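Local structure of short chain dehydrogenase (Leptospira borgpetersenii serovar Hardjo-bovis, 6UH2) at residues B[117-122]-B[172-177]. The protein binds NAD+ and is probably an oxidoreductase of the short-chain dehydrogenase/reductase family, acting on CH-OH groups. Numbering follows the deposited sequence.
Sequences VVHVNL and VYAMTK. With NAD (nicotinamide-adenine-dinucleotide), chain D.
Two helices pack side by side in a buried contact next to the NAD site: 117-122, part of helix 111-139, and 172-177, part of helix 171-191. The segment axes run in nearly the same direction, 28° apart (signed crossing angle -28°), and approach to 9.5 Å; the CA atoms of V117 and V172 lie 6.9 Å apart, those of L122 and T176 6.0 Å. Backbone torsions are helical throughout, with a wider pi-type turn at 119-122. T176 is the knob, seated among V117, V118, N121 and L122. With chi1 at 60° (p), T176 OG1 donates to V172 O one turn back (3.0 Å) and accepts a hydrogen bond from N121 ND2 (3.0 Å, N-H...O angle 163°), and T176 CG2 lies 3.9 Å from V118 CG2. N121, with chi1 -65° (m), sends ND2 across the interface, while OD1 accepts a hydrogen bond from the backbone N of I100. Towards the N-terminal ends the packing is apolar, V172 CG1 meeting V117 CB and V172 CG2 meeting V118 CG2, both at 3.8 Å.

The YxxxK sequence of 173-177 is the hallmark of classical SDR enzymes, whose catalytic tetrad adds an Asn from the neighbouring helix; N121 probably takes that place, by analogy with relatives. N121 ND2 passes 4.0 Å from Y173 CD1 and from K177 CE. One helical turn separates Y173 from K177, so both reach the ribose next to the nicotinamide: Y173 OH is hydrogen-bonded to NAD O2D (2.7 Å), and K177 NZ donates to NAD O3D (2.9 Å) and, weakly, to NAD O2D (3.1 Å). F148 O also accepts from K177 NZ.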
# COMPACT_ATOMS: atom_id res chain seq x y z
N VAL B 117 -28.15 -1.49 -0.09
CA VAL B 117 -26.70 -1.65 -0.25
C VAL B 117 -26.11 -0.42 -0.92
O VAL B 117 -25.03 0.06 -0.53
CB VAL B 117 -26.39 -2.93 -1.05
CG1 VAL B 117 -24.88 -3.04 -1.34
CG2 VAL B 117 -26.89 -4.18 -0.29
N VAL B 118 -26.79 0.11 -1.94
CA VAL B 118 -26.34 1.35 -2.59
C VAL B 118 -26.25 2.49 -1.57
O VAL B 118 -25.25 3.22 -1.51
CB VAL B 118 -27.27 1.70 -3.76
CG1 VAL B 118 -27.00 3.12 -4.25
CG2 VAL B 118 -27.13 0.66 -4.89
N HIS B 119 -27.29 2.65 -0.76
CA HIS B 119 -27.33 3.80 0.15
C HIS B 119 -26.20 3.76 1.17
O HIS B 119 -25.55 4.78 1.41
CB HIS B 119 -28.70 3.89 0.81
CG HIS B 119 -29.78 4.21 -0.16
ND1 HIS B 119 -31.11 3.95 0.07
CD2 HIS B 119 -29.71 4.72 -1.41
CE1 HIS B 119 -31.81 4.31 -0.99
NE2 HIS B 119 -30.98 4.78 -1.90
N VAL B 120 -25.93 2.60 1.76
CA VAL B 120 -24.85 2.53 2.74
C VAL B 120 -23.50 2.67 2.05
O VAL B 120 -22.66 3.49 2.45
CB VAL B 120 -24.94 1.23 3.57
CG1 VAL B 120 -23.73 1.08 4.48
CG2 VAL B 120 -26.22 1.22 4.39
N ASN B 121 -23.28 1.90 0.98
CA ASN B 121 -21.96 1.83 0.36
C ASN B 121 -21.66 3.07 -0.47
O ASN B 121 -20.61 3.71 -0.29
CB ASN B 121 -21.83 0.55 -0.49
CG ASN B 121 -21.90 -0.73 0.35
OD1 ASN B 121 -22.15 -0.71 1.56
ND2 ASN B 121 -21.70 -1.87 -0.32
N LEU B 122 -22.56 3.45 -1.39
CA LEU B 122 -22.29 4.59 -2.27
C LEU B 122 -22.71 5.92 -1.66
O LEU B 122 -21.88 6.83 -1.54
CB LEU B 122 -22.98 4.41 -3.64
CG LEU B 122 -22.35 3.50 -4.70
CD1 LEU B 122 -23.13 3.64 -6.01
CD2 LEU B 122 -20.85 3.80 -4.91
N VAL B 172 -24.96 -6.20 -6.54
CA VAL B 172 -24.94 -4.82 -6.08
C VAL B 172 -23.69 -4.55 -5.25
O VAL B 172 -23.19 -3.42 -5.20
CB VAL B 172 -26.24 -4.49 -5.32
CG1 VAL B 172 -26.36 -5.33 -4.04
CG2 VAL B 172 -26.32 -3.00 -5.00
N TYR B 173 -23.17 -5.58 -4.57
CA TYR B 173 -21.90 -5.41 -3.86
C TYR B 173 -20.76 -5.15 -4.84
O TYR B 173 -19.94 -4.25 -4.62
CB TYR B 173 -21.62 -6.63 -3.00
CG TYR B 173 -20.50 -6.44 -1.99
CD1 TYR B 173 -20.70 -5.67 -0.86
CD2 TYR B 173 -19.26 -7.03 -2.18
CE1 TYR B 173 -19.68 -5.50 0.08
CE2 TYR B 173 -18.23 -6.86 -1.26
CZ TYR B 173 -18.45 -6.10 -0.13
OH TYR B 173 -17.44 -5.92 0.79
N ALA B 174 -20.71 -5.92 -5.93
CA ALA B 174 -19.70 -5.68 -6.96
C ALA B 174 -19.85 -4.29 -7.55
O ALA B 174 -18.87 -3.56 -7.72
CB ALA B 174 -19.81 -6.74 -8.06
N MET B 175 -21.09 -3.90 -7.86
CA MET B 175 -21.35 -2.57 -8.41
C MET B 175 -20.85 -1.48 -7.47
O MET B 175 -20.14 -0.56 -7.88
CB MET B 175 -22.84 -2.39 -8.66
CG MET B 175 -23.38 -3.01 -9.94
SD MET B 175 -25.17 -2.81 -9.93
CE MET B 175 -25.54 -2.54 -11.67
N THR B 176 -21.26 -1.54 -6.20
CA THR B 176 -20.96 -0.41 -5.32
C THR B 176 -19.49 -0.37 -4.90
O THR B 176 -18.95 0.72 -4.67
CB THR B 176 -21.85 -0.41 -4.07
OG1 THR B 176 -21.65 -1.61 -3.31
CG2 THR B 176 -23.34 -0.28 -4.46
N LYS B 177 -18.84 -1.52 -4.78
CA LYS B 177 -17.43 -1.50 -4.40
C LYS B 177 -16.55 -1.04 -5.55
O LYS B 177 -15.58 -0.30 -5.34
CB LYS B 177 -17.00 -2.87 -3.88
CG LYS B 177 -17.59 -3.21 -2.51
CD LYS B 177 -17.21 -2.14 -1.47
CE LYS B 177 -17.71 -2.50 -0.08
NZ LYS B 177 -17.20 -1.57 0.97
PA NAD D . -19.34 -5.50 9.57
O1A NAD D . -20.70 -6.00 9.02
O2A NAD D . -18.66 -6.25 10.72
O5B NAD D . -19.42 -3.91 9.98
C5B NAD D . -20.07 -2.94 9.19
C4B NAD D . -20.41 -1.85 10.17
O4B NAD D . -21.06 -0.81 9.35
C3B NAD D . -21.41 -2.29 11.25
O3B NAD D . -20.97 -1.85 12.56
C2B NAD D . -22.68 -1.52 10.87
O2B NAD D . -23.48 -1.19 12.02
C1B NAD D . -22.12 -0.29 10.11
N9A NAD D . -23.22 0.27 9.34
C8A NAD D . -24.22 -0.40 8.63
N7A NAD D . -25.08 0.43 8.11
C5A NAD D . -24.65 1.70 8.50
C6A NAD D . -25.16 2.98 8.29
N6A NAD D . -26.27 3.21 7.57
N1A NAD D . -24.48 4.02 8.81
C2A NAD D . -23.38 3.82 9.52
N3A NAD D . -22.83 2.63 9.79
C4A NAD D . -23.50 1.60 9.26
O3 NAD D . -18.28 -5.37 8.35
PN NAD D . -16.69 -5.58 8.24
O1N NAD D . -16.35 -7.02 7.78
O2N NAD D . -16.05 -4.91 9.47
O5D NAD D . -16.50 -4.64 6.86
C5D NAD D . -16.03 -3.32 6.99
C4D NAD D . -15.76 -2.81 5.58
O4D NAD D . -14.87 -3.73 4.83
C3D NAD D . -17.05 -2.82 4.77
O3D NAD D . -17.06 -1.73 3.83
C2D NAD D . -17.02 -4.13 3.93
O2D NAD D . -17.73 -4.05 2.71
C1D NAD D . -15.49 -4.21 3.67
N1N NAD D . -14.97 -5.60 3.44
C2N NAD D . -15.18 -6.59 4.35
C3N NAD D . -14.69 -7.85 4.09
C7N NAD D . -14.93 -8.93 5.09
O7N NAD D . -14.66 -10.08 4.77
N7N NAD D . -15.42 -8.59 6.31
C4N NAD D . -13.99 -8.07 2.89
C5N NAD D . -13.81 -7.06 1.99
C6N NAD D . -14.31 -5.80 2.29